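Long-range contact in osmotically inducible protein OsmC (Psychrobacter arcticus, PDB 2PN2), which is of uncharacterized function but, as a member of the OsmC family, probably takes part in osmotic-stress and detoxification responses: residues 60-70 with 95-106. Sequence-based numbering, arbitrary orientation. Where two conformers were deposited one is given.
Sequences SPTDLLATSLA and VTKVMAADPRRV. With SO4 (sulfate ion), chain D.
K97 reaches from strand 95-100 to the first turn of helix 61-70, where its NZ forms a salt bridge with D63 OD1 (2.8 Å) and a notably short hydrogen bond to T62 OG1 (2.5 Å). Its CG lies between backbone N and carbonyl carbon (chi1 73°), and the chain runs extended beyond, crossing both helix side chains at about a right angle; NZ meets OD1 from above the carboxylate plane, 48° out of it. The carboxylate is itself positioned by a capping box, D63 N bonding to S60 OG and S60 N to D63 OD2. An alanine in place of K97 would probably leave D63 OD1 without this cationic mate.

A sulfate, probably from the crystallisation liquor, sits at the helix N-terminus, a usual site for anions, where a backbone N-H, two hydroxyls and a guanidinium converge: T62 N bonds to its O2 (3.1 Å), T62 OG1 and S60 OG to O1, and R104 NE to O4 (3.0 Å). The CE of selenomethionine M99 packs on T62 CG2 (3.9 Å) and lies over one face of the R104 guanidinium.

Apolar packing continues along the helix. A66 CB meets V95 CG1 at 3.8 Å, A70 CB presses tightly on V95 CG2, and V106 CG2 touches T62 CB (4.0 Å).

The axes of helix 61-70 and strand 95-100 come within 8.6 Å, their N-to-C directions 130° apart. A66 also touches V109 of strand 105-114, while V95 pairs antiparallel with a strand of the second subunit, continuing the sheet across the dimer.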
ATOM      1  N   SER A  60      -9.072   3.158  -1.525  1.00 38.34           N
ATOM      2  CA  SER A  60      -8.584   4.335  -0.802  1.00 38.92           C
ATOM      3  C   SER A  60      -7.094   4.107  -0.495  1.00 39.79           C
ATOM      4  O   SER A  60      -6.624   2.980  -0.599  1.00 39.63           O
ATOM      5  CB  SER A  60      -9.343   4.563   0.509  1.00 38.85           C
ATOM      6  OG  SER A  60      -8.985   3.574   1.454  1.00 38.28           O
ATOM      7  N   PRO A  61      -6.322   5.175  -0.171  1.00 38.09           N
ATOM      8  CA  PRO A  61      -4.916   4.956   0.212  1.00 35.78           C
ATOM      9  C   PRO A  61      -4.739   3.976   1.389  1.00 37.67           C
ATOM     10  O   PRO A  61      -3.902   3.095   1.296  1.00 37.75           O
ATOM     11  CB  PRO A  61      -4.408   6.376   0.512  1.00 35.41           C
ATOM     12  CG  PRO A  61      -5.268   7.237  -0.344  1.00 38.33           C
ATOM     13  CD  PRO A  61      -6.628   6.617  -0.244  1.00 38.21           C
ATOM     14  N   THR A  62      -5.544   4.047   2.453  1.00 39.27           N
ATOM     15  CA  THR A  62      -5.401   3.027   3.545  1.00 40.18           C
ATOM     16  C   THR A  62      -5.857   1.614   3.084  1.00 39.34           C
ATOM     17  O   THR A  62      -5.249   0.600   3.511  1.00 39.50           O
ATOM     18  CB  THR A  62      -6.081   3.439   4.870  1.00 41.78           C
ATOM     19  OG1 THR A  62      -7.485   3.539   4.693  1.00 41.73           O
ATOM     20  CG2 THR A  62      -5.544   4.775   5.332  1.00 40.06           C
ATOM     21  N   ASP A  63      -6.862   1.529   2.209  1.00 38.72           N
ATOM     22  CA  ASP A  63      -7.239   0.224   1.595  1.00 40.30           C
ATOM     23  C   ASP A  63      -6.031  -0.348   0.865  1.00 42.12           C
ATOM     24  O   ASP A  63      -5.741  -1.533   0.952  1.00 42.44           O
ATOM     25  CB  ASP A  63      -8.380   0.321   0.564  1.00 42.15           C
ATOM     26  CG  ASP A  63      -9.706   0.686   1.157  1.00 40.04           C
ATOM     27  OD1 ASP A  63      -9.913   0.493   2.377  1.00 40.68           O
ATOM     28  OD2 ASP A  63     -10.540   1.202   0.378  1.00 38.54           O
ATOM     29  N   LEU A  64      -5.318   0.522   0.156  1.00 42.45           N
ATOM     30  CA  LEU A  64      -4.124   0.119  -0.592  1.00 42.95           C
ATOM     31  C   LEU A  64      -3.044  -0.439   0.348  1.00 41.18           C
ATOM     32  O   LEU A  64      -2.441  -1.477   0.052  1.00 38.02           O
ATOM     33  CB  LEU A  64      -3.615   1.312  -1.416  1.00 43.68           C
ATOM     34  CG  LEU A  64      -2.807   1.067  -2.673  1.00 54.57           C
ATOM     35  CD1 LEU A  64      -3.659   0.267  -3.649  1.00 49.52           C
ATOM     36  CD2 LEU A  64      -2.448   2.425  -3.272  1.00 48.98           C
ATOM     37  N   LEU A  65      -2.819   0.223   1.484  1.00 40.54           N
ATOM     38  CA  LEU A  65      -1.850  -0.259   2.475  0.50 40.01           C
ATOM     39  C   LEU A  65      -2.268  -1.630   3.014  1.00 39.12           C
ATOM     40  O   LEU A  65      -1.447  -2.529   3.114  1.00 39.14           O
ATOM     41  CB  LEU A  65      -1.732   0.721   3.644  0.50 39.01           C
ATOM     42  CG  LEU A  65      -0.668   0.461   4.707  0.50 39.30           C
ATOM     43  CD1 LEU A  65       0.680   0.690   4.097  0.50 30.76           C
ATOM     44  CD2 LEU A  65      -0.888   1.370   5.926  0.50 38.75           C
ATOM     45  N   ALA A  66      -3.539  -1.764   3.396  1.00 38.44           N
ATOM     46  CA  ALA A  66      -4.069  -3.061   3.949  1.00 39.44           C
ATOM     47  C   ALA A  66      -3.878  -4.169   2.922  1.00 40.33           C
ATOM     48  O   ALA A  66      -3.347  -5.242   3.238  1.00 36.04           O
ATOM     49  CB  ALA A  66      -5.560  -2.943   4.361  1.00 39.75           C
ATOM     50  N   THR A  67      -4.236  -3.873   1.672  1.00 42.06           N
ATOM     51  CA  THR A  67      -4.085  -4.844   0.575  1.00 41.95           C
ATOM     52  C   THR A  67      -2.627  -5.228   0.264  1.00 41.46           C
ATOM     53  O   THR A  67      -2.358  -6.387  -0.055  1.00 42.17           O
ATOM     54  CB  THR A  67      -4.813  -4.350  -0.692  1.00 44.62           C
ATOM     55  OG1 THR A  67      -6.140  -3.969  -0.322  1.00 45.66           O
ATOM     56  CG2 THR A  67      -4.846  -5.439  -1.777  1.00 39.99           C
ATOM     57  N   SER A  68      -1.706  -4.271   0.350  1.00 42.30           N
ATOM     58  CA  SER A  68      -0.273  -4.528   0.130  1.00 40.13           C
ATOM     59  C   SER A  68       0.276  -5.573   1.108  1.00 40.13           C
ATOM     60  O   SER A  68       1.101  -6.378   0.710  1.00 42.04           O
ATOM     61  CB  SER A  68       0.582  -3.239   0.180  1.00 43.76           C
ATOM     62  OG  SER A  68       0.782  -2.770   1.495  1.00 42.92           O
ATOM     63  N   LEU A  69      -0.228  -5.579   2.354  1.00 41.23           N
ATOM     64  CA  LEU A  69       0.160  -6.565   3.353  1.00 40.73           C
ATOM     65  C   LEU A  69      -0.217  -7.950   2.888  1.00 40.71           C
ATOM     66  O   LEU A  69       0.619  -8.835   2.912  1.00 40.72           O
ATOM     67  CB  LEU A  69      -0.502  -6.315   4.721  1.00 41.72           C
ATOM     68  CG  LEU A  69      -0.113  -7.292   5.848  1.00 42.00           C
ATOM     69  CD1 LEU A  69       1.451  -7.402   6.014  1.00 36.44           C
ATOM     70  CD2 LEU A  69      -0.778  -6.833   7.165  1.00 40.71           C
ATOM     71  N   ALA A  70      -1.470  -8.111   2.449  1.00 40.53           N
ATOM     72  CA  ALA A  70      -1.977  -9.391   1.932  1.00 42.06           C
ATOM     73  C   ALA A  70      -1.224  -9.837   0.674  1.00 41.52           C
ATOM     74  O   ALA A  70      -0.878 -11.014   0.534  1.00 40.50           O
ATOM     75  CB  ALA A  70      -3.476  -9.314   1.659  1.00 38.90           C
ATOM     76  N   VAL A  95      -9.298  -9.362   2.718  1.00 42.14           N
ATOM     77  CA  VAL A  95      -8.665  -8.355   3.551  1.00 41.22           C
ATOM     78  C   VAL A  95      -9.750  -7.513   4.167  1.00 41.08           C
ATOM     79  O   VAL A  95     -10.649  -7.028   3.466  1.00 40.88           O
ATOM     80  CB  VAL A  95      -7.720  -7.441   2.734  1.00 41.22           C
ATOM     81  CG1 VAL A  95      -7.011  -6.408   3.672  1.00 39.85           C
ATOM     82  CG2 VAL A  95      -6.668  -8.260   1.960  1.00 42.61           C
ATOM     83  N   THR A  96      -9.688  -7.374   5.485  1.00 40.94           N
ATOM     84  CA  THR A  96     -10.631  -6.547   6.230  1.00 41.07           C
ATOM     85  C   THR A  96      -9.766  -5.590   7.031  1.00 42.24           C
ATOM     86  O   THR A  96      -8.776  -6.016   7.602  1.00 41.30           O
ATOM     87  CB  THR A  96     -11.525  -7.444   7.145  1.00 39.36           C
ATOM     88  OG1 THR A  96     -12.405  -8.238   6.328  1.00 45.52           O
ATOM     89  CG2 THR A  96     -12.365  -6.612   8.083  1.00 39.75           C
ATOM     90  N   LYS A  97     -10.106  -4.303   7.056  1.00 43.91           N
ATOM     91  CA  LYS A  97      -9.331  -3.344   7.849  1.00 44.46           C
ATOM     92  C   LYS A  97     -10.202  -2.762   8.935  1.00 45.05           C
ATOM     93  O   LYS A  97     -11.418  -2.624   8.746  1.00 43.27           O
ATOM     94  CB  LYS A  97      -8.712  -2.229   6.986  1.00 48.00           C
ATOM     95  CG  LYS A  97      -9.686  -1.193   6.455  1.00 52.51           C
ATOM     96  CD  LYS A  97      -8.995  -0.019   5.786  1.00 47.11           C
ATOM     97  CE  LYS A  97     -10.055   1.028   5.478  1.00 44.39           C
ATOM     98  NZ  LYS A  97      -9.530   2.076   4.596  1.00 44.67           N
ATOM     99  N   VAL A  98      -9.572  -2.435  10.063  1.00 43.93           N
ATOM    100  CA  VAL A  98     -10.215  -1.719  11.152  1.00 42.99           C
ATOM    101  C   VAL A  98      -9.398  -0.432  11.323  1.00 42.57           C
ATOM    102  O   VAL A  98      -8.147  -0.453  11.272  1.00 39.54           O
ATOM    103  CB  VAL A  98     -10.236  -2.511  12.474  1.00 42.92           C
ATOM    104  CG1 VAL A  98     -11.012  -1.725  13.578  1.00 40.44           C
ATOM    105  CG2 VAL A  98     -10.877  -3.892  12.257  1.00 43.25           C
HETATM  106  N   MSE A  99     -10.113   0.677  11.493  1.00 39.56           N
HETATM  107  CA  MSE A  99      -9.504   1.980  11.731  1.00 39.55           C
HETATM  108  C   MSE A  99      -9.715   2.364  13.184  1.00 40.36           C
HETATM  109  O   MSE A  99     -10.658   1.886  13.825  1.00 37.34           O
HETATM  110  CB  MSE A  99     -10.136   3.062  10.837  1.00 40.01           C
HETATM  111  CG  MSE A  99     -10.123   2.768   9.332  1.00 42.84           C
HETATM  112 SE   MSE A  99      -8.357   2.534   8.589  0.75 42.21          SE
HETATM  113  CE  MSE A  99      -7.687   4.331   8.583  1.00 36.94           C
ATOM    114  N   ALA A 100      -8.796   3.194  13.689  1.00 40.82           N
ATOM    115  CA  ALA A 100      -8.900   3.865  14.976  1.00 39.80           C
ATOM    116  C   ALA A 100      -8.967   5.358  14.644  1.00 39.13           C
ATOM    117  O   ALA A 100      -8.618   5.771  13.532  1.00 39.27           O
ATOM    118  CB  ALA A 100      -7.704   3.563  15.863  1.00 41.95           C
ATOM    119  N   ALA A 101      -9.424   6.151  15.604  1.00 38.90           N
ATOM    120  CA  ALA A 101      -9.546   7.614  15.466  1.00 38.83           C
ATOM    121  C   ALA A 101      -8.517   8.320  16.324  1.00 40.29           C
ATOM    122  O   ALA A 101      -7.844   7.699  17.163  1.00 40.24           O
ATOM    123  CB  ALA A 101     -10.956   8.070  15.878  1.00 38.58           C
ATOM    124  N   ASP A 102      -8.398   9.624  16.073  1.00 43.12           N
ATOM    125  CA  ASP A 102      -7.611  10.570  16.868  1.00 44.64           C
ATOM    126  C   ASP A 102      -6.147  10.134  17.121  1.00 43.86           C
ATOM    127  O   ASP A 102      -5.792   9.805  18.248  1.00 44.30           O
ATOM    128  CB  ASP A 102      -8.375  10.856  18.178  1.00 46.35           C
ATOM    129  CG  ASP A 102      -9.807  11.361  17.925  1.00 54.65           C
ATOM    130  OD1 ASP A 102      -9.974  12.322  17.136  1.00 59.54           O
ATOM    131  OD2 ASP A 102     -10.764  10.796  18.511  1.00 55.94           O
ATOM    132  N   PRO A 103      -5.309  10.105  16.060  1.00 42.54           N
ATOM    133  CA  PRO A 103      -5.590  10.404  14.651  1.00 41.33           C
ATOM    134  C   PRO A 103      -6.100   9.220  13.839  1.00 41.16           C
ATOM    135  O   PRO A 103      -5.833   8.064  14.200  1.00 38.35           O
ATOM    136  CB  PRO A 103      -4.205  10.808  14.120  1.00 42.23           C
ATOM    137  CG  PRO A 103      -3.269   9.975  14.893  1.00 42.48           C
ATOM    138  CD  PRO A 103      -3.866   9.832  16.265  1.00 42.47           C
ATOM    139  N   ARG A 104      -6.813   9.504  12.743  1.00 38.47           N
ATOM    140  CA  ARG A 104      -7.271   8.451  11.838  1.00 39.71           C
ATOM    141  C   ARG A 104      -6.050   7.633  11.358  1.00 39.97           C
ATOM    142  O   ARG A 104      -5.067   8.203  10.885  1.00 37.76           O
ATOM    143  CB  ARG A 104      -8.043   9.022  10.634  1.00 39.46           C
ATOM    144  CG  ARG A 104      -8.512   7.943   9.622  1.00 42.81           C
ATOM    145  CD  ARG A 104      -9.563   8.477   8.630  1.00 45.30           C
ATOM    146  NE  ARG A 104      -9.934   7.450   7.635  1.00 54.94           N
ATOM    147  CZ  ARG A 104     -10.809   6.451   7.826  1.00 51.98           C
ATOM    148  NH1 ARG A 104     -11.465   6.296   8.971  1.00 43.36           N
ATOM    149  NH2 ARG A 104     -11.036   5.587   6.838  1.00 54.94           N
ATOM    150  N   ARG A 105      -6.120   6.312  11.515  1.00 36.49           N
ATOM    151  CA  ARG A 105      -5.035   5.402  11.146  1.00 39.23           C
ATOM    152  C   ARG A 105      -5.591   3.980  11.168  1.00 38.14           C
ATOM    153  O   ARG A 105      -6.657   3.747  11.742  1.00 40.60           O
ATOM    154  CB  ARG A 105      -3.872   5.518  12.156  1.00 39.05           C
ATOM    155  CG  ARG A 105      -4.272   5.107  13.585  1.00 37.83           C
ATOM    156  CD  ARG A 105      -3.265   5.408  14.679  1.00 41.43           C
ATOM    157  NE  ARG A 105      -3.726   4.743  15.912  1.00 39.83           N
ATOM    158  CZ  ARG A 105      -4.517   5.278  16.850  1.00 45.80           C
ATOM    159  NH1 ARG A 105      -4.973   6.524  16.766  1.00 45.07           N
ATOM    160  NH2 ARG A 105      -4.867   4.531  17.900  1.00 43.69           N
ATOM    161  N   VAL A 106      -4.856   3.056  10.568  1.00 38.40           N
ATOM    162  CA  VAL A 106      -5.184   1.616  10.561  1.00 38.91           C
ATOM    163  C   VAL A 106      -4.793   1.052  11.934  1.00 39.87           C
ATOM    164  O   VAL A 106      -3.700   1.351  12.439  1.00 39.44           O
ATOM    165  CB  VAL A 106      -4.407   0.857   9.450  1.00 41.54           C
ATOM    166  CG1 VAL A 106      -4.766  -0.663   9.431  1.00 37.79           C
ATOM    167  CG2 VAL A 106      -4.668   1.480   8.056  1.00 38.91           C
TER
HETATM  168  S   SO4 D 139      -8.559   6.443   3.994  1.00 64.21           S
HETATM  169  O1  SO4 D 139      -9.393   5.253   3.803  1.00 68.33           O
HETATM  170  O2  SO4 D 139      -7.380   6.393   3.120  1.00 50.02           O
HETATM  171  O3  SO4 D 139      -9.366   7.603   3.628  1.00 70.05           O
HETATM  172  O4  SO4 D 139      -8.154   6.548   5.392  1.00 64.60           O